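Local coordinates for putative aminooxidase (Propionibacterium acnes, PDB 2BA9), which isomerises polyunsaturated fatty acids to give conjugated linoleic acid and carries a bound flavin-adenine dinucleotide, at residues His278-Val283 and Tyr336-Gln341; Leu329-Pro334 and Glu365-Tyr370. All coordinates share one frame; numbering follows the deposited sequence.

Interaction 1. Residues His278-Val283 and Tyr336-Gln341. With FAD (flavin-adenine dinucleotide), chain D.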
loop_
_atom_site.group_PDB
_atom_site.type_symbol
_atom_site.label_atom_id
_atom_site.label_comp_id
_atom_site.label_asym_id
_atom_site.label_seq_id
_atom_site.Cartn_x
_atom_site.Cartn_y
_atom_site.Cartn_z
ATOM N N HIS A 278 10.752 3.900 -4.141
ATOM C CA HIS A 278 9.341 3.604 -4.362
ATOM C C HIS A 278 9.137 2.787 -5.634
ATOM O O HIS A 278 10.052 2.640 -6.469
ATOM C CB HIS A 278 8.511 4.898 -4.392
ATOM C CG HIS A 278 8.660 5.696 -5.649
ATOM N ND1 HIS A 278 9.697 6.581 -5.850
ATOM C CD2 HIS A 278 7.896 5.756 -6.765
ATOM C CE1 HIS A 278 9.572 7.141 -7.040
ATOM N NE2 HIS A 278 8.481 6.665 -7.613
ATOM N N GLN A 279 7.936 2.234 -5.746
ATOM C CA GLN A 279 7.543 1.436 -6.888
ATOM C C GLN A 279 6.721 2.277 -7.844
ATOM O O GLN A 279 5.882 3.088 -7.436
ATOM C CB GLN A 279 6.729 0.215 -6.449
ATOM C CG GLN A 279 7.438 -0.663 -5.449
ATOM C CD GLN A 279 8.626 -1.368 -6.048
ATOM O OE1 GLN A 279 9.764 -0.909 -5.926
ATOM N NE2 GLN A 279 8.376 -2.497 -6.696
ATOM N N GLN A 280 6.979 2.073 -9.129
ATOM C CA GLN A 280 6.159 2.640 -10.193
ATOM C C GLN A 280 5.125 1.599 -10.680
ATOM O O GLN A 280 5.398 0.817 -11.609
ATOM C CB GLN A 280 7.068 3.097 -11.335
ATOM C CG GLN A 280 8.049 4.212 -10.959
ATOM C CD GLN A 280 8.927 4.623 -12.127
ATOM O OE1 GLN A 280 8.438 4.879 -13.234
ATOM N NE2 GLN A 280 10.229 4.689 -11.892
ATOM N N TYR A 281 3.937 1.631 -10.065
ATOM C CA TYR A 281 2.870 0.634 -10.275
ATOM C C TYR A 281 1.747 1.208 -11.136
ATOM O O TYR A 281 1.074 2.173 -10.733
ATOM C CB TYR A 281 2.315 0.225 -8.902
ATOM C CG TYR A 281 1.424 -1.003 -8.821
ATOM C CD1 TYR A 281 1.600 -2.096 -9.675
ATOM C CD2 TYR A 281 0.453 -1.100 -7.818
ATOM C CE1 TYR A 281 0.797 -3.244 -9.557
ATOM C CE2 TYR A 281 -0.347 -2.224 -7.691
ATOM C CZ TYR A 281 -0.175 -3.302 -8.567
ATOM O OH TYR A 281 -0.950 -4.442 -8.427
ATOM N N MET A 282 1.552 0.622 -12.324
ATOM C CA MET A 282 0.655 1.190 -13.332
ATOM C C MET A 282 -0.604 0.368 -13.508
ATOM O O MET A 282 -0.566 -0.839 -13.741
ATOM C CB MET A 282 1.362 1.336 -14.678
ATOM C CG MET A 282 0.519 2.024 -15.736
ATOM S SD MET A 282 1.481 2.688 -17.111
ATOM C CE MET A 282 1.220 1.437 -18.359
ATOM N N VAL A 283 -1.727 1.058 -13.408
ATOM C CA VAL A 283 -3.040 0.462 -13.576
ATOM C C VAL A 283 -3.641 1.056 -14.833
ATOM O O VAL A 283 -3.539 2.255 -15.070
ATOM C CB VAL A 283 -3.952 0.766 -12.381
ATOM C CG1 VAL A 283 -5.318 0.083 -12.537
ATOM C CG2 VAL A 283 -3.263 0.356 -11.080
ATOM N N TYR A 336 17.249 -3.279 -13.085
ATOM C CA TYR A 336 16.876 -2.819 -14.427
ATOM C C TYR A 336 16.594 -1.315 -14.513
ATOM O O TYR A 336 16.230 -0.666 -13.528
ATOM C CB TYR A 336 15.619 -3.551 -14.898
ATOM C CG TYR A 336 15.774 -5.052 -15.001
ATOM C CD1 TYR A 336 16.111 -5.649 -16.219
ATOM C CD2 TYR A 336 15.583 -5.867 -13.898
ATOM C CE1 TYR A 336 16.255 -7.019 -16.330
ATOM C CE2 TYR A 336 15.725 -7.261 -13.998
ATOM C CZ TYR A 336 16.061 -7.828 -15.214
ATOM O OH TYR A 336 16.206 -9.196 -15.322
ATOM N N ALA A 337 16.745 -0.778 -15.716
ATOM C CA ALA A 337 16.332 0.597 -16.009
ATOM C C ALA A 337 14.808 0.632 -16.032
ATOM O O ALA A 337 14.171 -0.381 -16.351
ATOM C CB ALA A 337 16.895 1.039 -17.310
ATOM N N ASP A 338 14.223 1.778 -15.678
ATOM C CA ASP A 338 12.762 1.889 -15.631
ATOM C C ASP A 338 12.190 1.577 -17.006
ATOM O O ASP A 338 12.781 1.934 -18.031
ATOM C CB ASP A 338 12.302 3.305 -15.252
ATOM C CG ASP A 338 12.655 3.687 -13.828
ATOM O OD1 ASP A 338 13.045 2.798 -13.048
ATOM O OD2 ASP A 338 12.535 4.892 -13.508
ATOM N N LYS A 339 11.033 0.927 -17.019
ATOM C CA LYS A 339 10.296 0.715 -18.263
ATOM C C LYS A 339 9.481 1.977 -18.549
ATOM O O LYS A 339 9.021 2.615 -17.614
ATOM C CB LYS A 339 9.386 -0.507 -18.128
ATOM C CG LYS A 339 10.098 -1.810 -17.784
ATOM C CD LYS A 339 11.213 -2.149 -18.777
ATOM C CE LYS A 339 11.604 -3.610 -18.715
ATOM N NZ LYS A 339 12.830 -3.917 -19.531
ATOM N N THR A 340 9.336 2.358 -19.817
ATOM C CA THR A 340 8.619 3.585 -20.183
ATOM C C THR A 340 7.123 3.344 -20.064
ATOM O O THR A 340 6.678 2.202 -20.102
ATOM C CB THR A 340 8.928 4.055 -21.638
ATOM O OG1 THR A 340 8.396 3.122 -22.586
ATOM C CG2 THR A 340 10.454 4.223 -21.888
ATOM N N GLN A 341 6.343 4.411 -19.914
ATOM C CA GLN A 341 4.879 4.264 -19.916
ATOM C C GLN A 341 4.438 3.764 -21.296
ATOM O O GLN A 341 3.533 2.945 -21.396
ATOM C CB GLN A 341 4.154 5.556 -19.487
ATOM C CG GLN A 341 3.982 6.635 -20.542
ATOM C CD GLN A 341 2.726 7.501 -20.317
ATOM O OE1 GLN A 341 1.647 6.985 -19.983
ATOM N NE2 GLN A 341 2.866 8.822 -20.531
HETATM P PA FAD D . -1.982 7.566 -0.026
HETATM O O1A FAD D . -3.112 6.589 -0.169
HETATM O O2A FAD D . -1.017 7.666 -1.190
HETATM O O5B FAD D . -2.598 9.030 0.175
HETATM C C5B FAD D . -1.696 10.091 0.385
HETATM C C4B FAD D . -2.426 11.415 0.316
HETATM O O4B FAD D . -1.506 12.458 0.568
HETATM C C3B FAD D . -3.064 11.646 -1.056
HETATM O O3B FAD D . -4.431 11.954 -0.904
HETATM C C2B FAD D . -2.253 12.779 -1.639
HETATM O O2B FAD D . -2.982 13.557 -2.589
HETATM C C1B FAD D . -1.751 13.484 -0.367
HETATM N N9A FAD D . -0.547 14.280 -0.663
HETATM C C8A FAD D . 0.618 13.850 -1.263
HETATM N N7A FAD D . 1.470 14.908 -1.373
HETATM C C5A FAD D . 0.861 16.006 -0.848
HETATM C C6A FAD D . 1.250 17.354 -0.708
HETATM N N6A FAD D . 2.582 17.675 -0.785
HETATM N N1A FAD D . 0.379 18.241 -0.084
HETATM C C2A FAD D . -0.879 17.837 0.341
HETATM N N3A FAD D . -1.252 16.508 0.192
HETATM C C4A FAD D . -0.414 15.616 -0.405
HETATM N N1 FAD D . -4.066 -1.616 0.115
HETATM C C2 FAD D . -4.624 -2.676 0.801
HETATM O O2 FAD D . -4.737 -2.623 2.025
HETATM N N3 FAD D . -5.024 -3.804 0.112
HETATM C C4 FAD D . -4.898 -3.861 -1.261
HETATM O O4 FAD D . -5.285 -4.882 -1.850
HETATM C C4X FAD D . -4.347 -2.782 -1.959
HETATM N N5 FAD D . -4.182 -2.813 -3.333
HETATM C C5X FAD D . -3.792 -1.695 -4.045
HETATM C C6 FAD D . -3.774 -1.712 -5.438
HETATM C C7 FAD D . -3.415 -0.565 -6.142
HETATM C C7M FAD D . -3.423 -0.615 -7.644
HETATM C C8 FAD D . -3.064 0.592 -5.452
HETATM C C8M FAD D . -2.667 1.851 -6.162
HETATM C C9 FAD D . -3.081 0.597 -4.060
HETATM C C9A FAD D . -3.434 -0.544 -3.339
HETATM N N10 FAD D . -3.437 -0.569 -1.932
HETATM C C10 FAD D . -3.951 -1.650 -1.254
HETATM C "C1'" FAD D . -2.597 0.382 -1.147
HETATM C "C2'" FAD D . -3.436 1.455 -0.464
HETATM O "O2'" FAD D . -4.370 2.052 -1.357
HETATM C "C3'" FAD D . -2.477 2.491 0.102
HETATM O "O3'" FAD D . -1.471 1.831 0.875
HETATM C "C4'" FAD D . -3.220 3.522 0.936
HETATM O "O4'" FAD D . -4.022 4.366 0.119
HETATM C "C5'" FAD D . -2.200 4.318 1.738
HETATM O "O5'" FAD D . -2.799 5.462 2.277
HETATM P P FAD D . -1.888 6.742 2.675
HETATM O O1P FAD D . -2.761 7.876 3.178
HETATM O O2P FAD D . -0.893 6.295 3.689
HETATM O O3P FAD D . -1.176 7.229 1.322
HETATM O O HOH W 1 10.508 6.138 -15.189
#

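Interaction 2. Residues Leu329-Pro334 and Glu365-Tyr370. With FAD (flavin-adenine dinucleotide), chain D.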
loop_
_atom_site.group_PDB
_atom_site.type_symbol
_atom_site.label_atom_id
_atom_site.label_comp_id
_atom_site.label_asym_id
_atom_site.label_seq_id
_atom_site.Cartn_x
_atom_site.Cartn_y
_atom_site.Cartn_z
ATOM N N LEU A 329 0.773 -3.745 -13.836
ATOM C CA LEU A 329 2.173 -4.047 -14.180
ATOM C C LEU A 329 3.097 -3.143 -13.385
ATOM O O LEU A 329 2.683 -2.082 -12.870
ATOM C CB LEU A 329 2.442 -3.852 -15.683
ATOM C CG LEU A 329 2.183 -2.453 -16.294
ATOM C CD1 LEU A 329 3.314 -1.478 -16.071
ATOM C CD2 LEU A 329 1.856 -2.529 -17.789
ATOM N N LEU A 330 4.357 -3.549 -13.298
ATOM C CA LEU A 330 5.366 -2.764 -12.592
ATOM C C LEU A 330 6.428 -2.245 -13.562
ATOM O O LEU A 330 6.859 -2.961 -14.472
ATOM C CB LEU A 330 6.037 -3.591 -11.498
ATOM C CG LEU A 330 5.438 -3.502 -10.103
ATOM C CD1 LEU A 330 6.103 -4.563 -9.248
ATOM C CD2 LEU A 330 5.611 -2.101 -9.524
ATOM N N ARG A 331 6.858 -1.013 -13.324
ATOM C CA ARG A 331 7.770 -0.314 -14.222
ATOM C C ARG A 331 9.217 -0.250 -13.741
ATOM O O ARG A 331 10.081 0.190 -14.488
ATOM C CB ARG A 331 7.261 1.108 -14.497
ATOM C CG ARG A 331 5.965 1.110 -15.302
ATOM C CD ARG A 331 5.416 2.491 -15.601
ATOM N NE ARG A 331 6.458 3.463 -15.898
ATOM C CZ ARG A 331 6.244 4.754 -16.112
ATOM N NH1 ARG A 331 5.010 5.242 -16.115
ATOM N NH2 ARG A 331 7.276 5.560 -16.354
ATOM N N ASN A 332 9.490 -0.708 -12.528
ATOM C CA ASN A 332 10.832 -0.572 -11.957
ATOM C C ASN A 332 11.296 -1.812 -11.192
ATOM O O ASN A 332 10.490 -2.601 -10.705
ATOM C CB ASN A 332 10.869 0.634 -11.026
ATOM C CG ASN A 332 10.090 0.385 -9.749
ATOM O OD1 ASN A 332 8.856 0.277 -9.771
ATOM N ND2 ASN A 332 10.803 0.222 -8.643
ATOM N N HIS A 333 12.618 -1.946 -11.091
ATOM C CA HIS A 333 13.275 -2.973 -10.288
ATOM C C HIS A 333 14.737 -2.499 -10.125
ATOM O O HIS A 333 15.294 -1.874 -11.042
ATOM C CB HIS A 333 13.185 -4.321 -11.023
ATOM C CG HIS A 333 13.770 -5.484 -10.284
ATOM N ND1 HIS A 333 15.123 -5.742 -10.254
ATOM C CD2 HIS A 333 13.182 -6.493 -9.598
ATOM C CE1 HIS A 333 15.346 -6.842 -9.562
ATOM N NE2 HIS A 333 14.186 -7.320 -9.151
ATOM N N PRO A 334 15.359 -2.771 -8.966
ATOM C CA PRO A 334 16.760 -2.327 -8.779
ATOM C C PRO A 334 17.771 -2.787 -9.842
ATOM O O PRO A 334 18.743 -2.092 -10.095
ATOM C CB PRO A 334 17.138 -2.916 -7.412
ATOM C CG PRO A 334 15.843 -3.108 -6.714
ATOM C CD PRO A 334 14.847 -3.469 -7.772
ATOM N N GLU A 365 -5.627 5.566 -17.130
ATOM C CA GLU A 365 -4.322 5.040 -16.760
ATOM C C GLU A 365 -3.721 5.859 -15.645
ATOM O O GLU A 365 -3.793 7.095 -15.663
ATOM C CB GLU A 365 -3.364 5.077 -17.939
ATOM C CG GLU A 365 -2.116 4.279 -17.693
ATOM C CD GLU A 365 -1.197 4.309 -18.860
ATOM O OE1 GLU A 365 -0.476 5.321 -18.996
ATOM O OE2 GLU A 365 -1.216 3.337 -19.656
ATOM N N GLN A 366 -3.112 5.160 -14.690
ATOM C CA GLN A 366 -2.419 5.802 -13.580
ATOM C C GLN A 366 -1.158 5.045 -13.236
ATOM O O GLN A 366 -1.231 3.842 -13.004
ATOM C CB GLN A 366 -3.323 5.809 -12.344
ATOM C CG GLN A 366 -2.721 6.512 -11.142
ATOM C CD GLN A 366 -2.721 7.992 -11.277
ATOM O OE1 GLN A 366 -3.772 8.608 -11.465
ATOM N NE2 GLN A 366 -1.548 8.591 -11.165
ATOM N N THR A 367 -0.017 5.736 -13.199
ATOM C CA THR A 367 1.170 5.207 -12.494
ATOM C C THR A 367 1.208 5.829 -11.093
ATOM O O THR A 367 1.268 7.049 -10.923
ATOM C CB THR A 367 2.499 5.434 -13.240
ATOM O OG1 THR A 367 2.442 4.801 -14.525
ATOM C CG2 THR A 367 3.666 4.834 -12.455
ATOM N N TRP A 368 1.153 4.976 -10.089
ATOM C CA TRP A 368 1.040 5.424 -8.707
ATOM C C TRP A 368 2.408 5.493 -8.036
ATOM O O TRP A 368 3.283 4.675 -8.314
ATOM C CB TRP A 368 0.210 4.426 -7.918
ATOM C CG TRP A 368 -1.207 4.285 -8.301
ATOM C CD1 TRP A 368 -1.767 3.249 -8.983
ATOM C CD2 TRP A 368 -2.278 5.179 -7.978
ATOM N NE1 TRP A 368 -3.115 3.441 -9.105
ATOM C CE2 TRP A 368 -3.457 4.619 -8.497
ATOM C CE3 TRP A 368 -2.352 6.397 -7.292
ATOM C CZ2 TRP A 368 -4.704 5.233 -8.354
ATOM C CZ3 TRP A 368 -3.594 7.011 -7.155
ATOM C CH2 TRP A 368 -4.750 6.427 -7.685
ATOM N N TYR A 369 2.578 6.464 -7.143
ATOM C CA TYR A 369 3.689 6.463 -6.197
ATOM C C TYR A 369 3.312 5.406 -5.176
ATOM O O TYR A 369 2.342 5.558 -4.406
ATOM C CB TYR A 369 3.858 7.819 -5.533
ATOM C CG TYR A 369 4.901 7.861 -4.447
ATOM C CD1 TYR A 369 6.220 8.210 -4.725
ATOM C CD2 TYR A 369 4.566 7.576 -3.122
ATOM C CE1 TYR A 369 7.180 8.278 -3.702
ATOM C CE2 TYR A 369 5.515 7.631 -2.109
ATOM C CZ TYR A 369 6.810 7.972 -2.407
ATOM O OH TYR A 369 7.732 8.022 -1.394
ATOM N N TYR A 370 4.076 4.324 -5.193
ATOM C CA TYR A 370 3.660 3.099 -4.560
ATOM C C TYR A 370 4.772 2.555 -3.691
ATOM O O TYR A 370 5.959 2.707 -4.000
ATOM C CB TYR A 370 3.290 2.073 -5.632
ATOM C CG TYR A 370 2.365 0.980 -5.140
ATOM C CD1 TYR A 370 1.050 1.264 -4.810
ATOM C CD2 TYR A 370 2.804 -0.330 -5.017
ATOM C CE1 TYR A 370 0.194 0.273 -4.354
ATOM C CE2 TYR A 370 1.949 -1.335 -4.563
ATOM C CZ TYR A 370 0.640 -1.018 -4.236
ATOM O OH TYR A 370 -0.213 -1.979 -3.797
HETATM P PA FAD D . -1.982 7.566 -0.026
HETATM O O1A FAD D . -3.112 6.589 -0.169
HETATM O O2A FAD D . -1.017 7.666 -1.190
HETATM O O5B FAD D . -2.598 9.030 0.175
HETATM C C5B FAD D . -1.696 10.091 0.385
HETATM C C4B FAD D . -2.426 11.415 0.316
HETATM O O4B FAD D . -1.506 12.458 0.568
HETATM C C3B FAD D . -3.064 11.646 -1.056
HETATM O O3B FAD D . -4.431 11.954 -0.904
HETATM C C2B FAD D . -2.253 12.779 -1.639
HETATM O O2B FAD D . -2.982 13.557 -2.589
HETATM C C1B FAD D . -1.751 13.484 -0.367
HETATM N N9A FAD D . -0.547 14.280 -0.663
HETATM C C8A FAD D . 0.618 13.850 -1.263
HETATM N N7A FAD D . 1.470 14.908 -1.373
HETATM C C5A FAD D . 0.861 16.006 -0.848
HETATM C C6A FAD D . 1.250 17.354 -0.708
HETATM N N6A FAD D . 2.582 17.675 -0.785
HETATM N N1A FAD D . 0.379 18.241 -0.084
HETATM C C2A FAD D . -0.879 17.837 0.341
HETATM N N3A FAD D . -1.252 16.508 0.192
HETATM C C4A FAD D . -0.414 15.616 -0.405
HETATM N N1 FAD D . -4.066 -1.616 0.115
HETATM C C2 FAD D . -4.624 -2.676 0.801
HETATM O O2 FAD D . -4.737 -2.623 2.025
HETATM N N3 FAD D . -5.024 -3.804 0.112
HETATM C C4 FAD D . -4.898 -3.861 -1.261
HETATM O O4 FAD D . -5.285 -4.882 -1.850
HETATM C C4X FAD D . -4.347 -2.782 -1.959
HETATM N N5 FAD D . -4.182 -2.813 -3.333
HETATM C C5X FAD D . -3.792 -1.695 -4.045
HETATM C C6 FAD D . -3.774 -1.712 -5.438
HETATM C C7 FAD D . -3.415 -0.565 -6.142
HETATM C C7M FAD D . -3.423 -0.615 -7.644
HETATM C C8 FAD D . -3.064 0.592 -5.452
HETATM C C8M FAD D . -2.667 1.851 -6.162
HETATM C C9 FAD D . -3.081 0.597 -4.060
HETATM C C9A FAD D . -3.434 -0.544 -3.339
HETATM N N10 FAD D . -3.437 -0.569 -1.932
HETATM C C10 FAD D . -3.951 -1.650 -1.254
HETATM C "C1'" FAD D . -2.597 0.382 -1.147
HETATM C "C2'" FAD D . -3.436 1.455 -0.464
HETATM O "O2'" FAD D . -4.370 2.052 -1.357
HETATM C "C3'" FAD D . -2.477 2.491 0.102
HETATM O "O3'" FAD D . -1.471 1.831 0.875
HETATM C "C4'" FAD D . -3.220 3.522 0.936
HETATM O "O4'" FAD D . -4.022 4.366 0.119
HETATM C "C5'" FAD D . -2.200 4.318 1.738
HETATM O "O5'" FAD D . -2.799 5.462 2.277
HETATM P P FAD D . -1.888 6.742 2.675
HETATM O O1P FAD D . -2.761 7.876 3.178
HETATM O O2P FAD D . -0.893 6.295 3.689
HETATM O O3P FAD D . -1.176 7.229 1.322
#

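Interaction 1. Residues His278-Val283 and Tyr336-Gln341
Gln-280 and Met-282, on the strand 277-288, face the loop that leads from strand 325-330 into helix 341-355. The two backbones keep apart: CA of Gln-280 lies 8.6 Å from CA of Asp-338, and CA of Met-282 lies 8.4 Å from CA of Gln-341, so side chains span the gap. Gln-280 makes the polar half of the contact. With CG anti to its carbonyl carbon (chi1 -63°) and the chain extended beyond, its amide is carried out to Asp-338, where NE2 of Gln-280 donates to OD2 of Asp-338 over 2.8 Å. The acceptor lies close to the amide plane, but NE2 comes in from above the carboxylate, the two planes standing 90° apart. A water closes a triangle, donating to OE1 of Gln-280 at 3.1 Å and to OD2 of Asp-338 at 2.9 Å; this oxygen thus accepts two hydrogen bonds.

The strand belongs to the mixed sheet of this flavin-containing amine oxidoreductase fold, and its alternating side chains serve two surfaces. Gln-280 and Met-282 turn to the loop, whereas Tyr-281 and Val-283 belong to the cofactor pocket on the other side. There CE2 of Tyr-281 comes within 3.5 Å of C7M of FAD, and CG2 of Val-283 approaches the same methyl at 3.6 Å. The Tyr-281 hydroxyl is hydrogen-bonded to the carbonyl oxygen of Ala-167.

Met-282 makes the second, looser touch, a van der Waals approach of its methyl to a carbonyl oxygen. The chain bends at the last torsion and brings CE of Met-282 to 4.1 Å from the backbone O of Gln-341, in the first turn of helix 341-355, with Cys-344 of that helix also against the side chain. Just before this turn Thr-340 is the N-cap: its side chain caps a backbone N of the helix while its own N bonds to Glu-343, as in a capping box.

Interaction 2. Residues Leu329-Pro334 and Glu365-Tyr370
Arg-331 and Thr-367 reach each other across strand 277-288, which runs between strands 325-330 and 359-373 and pairs with both. At the start of the second segment Glu-365 forms a salt bridge with Arg-345 of helix 341-355, tying the strand to that helix. Gln-366, on the strand face that also carries Trp-368, bends along the strand so that its NE2 donates to the backbone O of the next residue, Thr-367, at 3.2 Å, nearly straight (171°) but from above the carbonyl plane. Thr-367 then makes the contact itself: NH1 of Arg-331 lies 3.1 Å from OG1 of Thr-367, a weak hydrogen bond bent to 131°. The hydroxyl sits at the guanidinium edge, near its plane. A bend at chi3 (38°) turns the guanidinium toward it, and NE of the same group bonds to the carbonyl of Lys-339. Trp-368 is sandwiched: CG of Gln-366 rests over the centre of one face, and C8M of FAD sits over the opposite face, offset toward the rim, 3.3 Å from CD1 of Trp-368. Tyr-370 presents its ring edge to the cofactor, C9 of FAD lying in the ring plane, 3.3 Å from CE1 of Tyr-370. Hydrogen bonds from Trp-368 NE1 to the carbonyl of Met-58 and from the Tyr-370 hydroxyl to that of Phe-168 help fix the two rings. Such aromatic packing around the dimethylbenzene end of the isoalloxazine marks this strand as one wall of the flavin pocket.

Interactions 1 and 2 lie with their centres about 4 Å apart and interlock through strand 277-288, which gives interaction 1 its first segment and separates the two segments of interaction 2. Asn-332 OD1 accepts a probable hydrogen bond from Gln-280 N at 2.7 Å, and on the other flank Gln-279 N makes one to Tyr-370 O, also at 2.7 Å. The stacked rings of His-278 and Tyr-369 add a further link. Both contacts have their polar bridges on the sheet face turned from the cofactor, and from the other face their strands share the flavin: 278-283 adjoins methyl C7M, 365-370 the neighbouring C8M and C9.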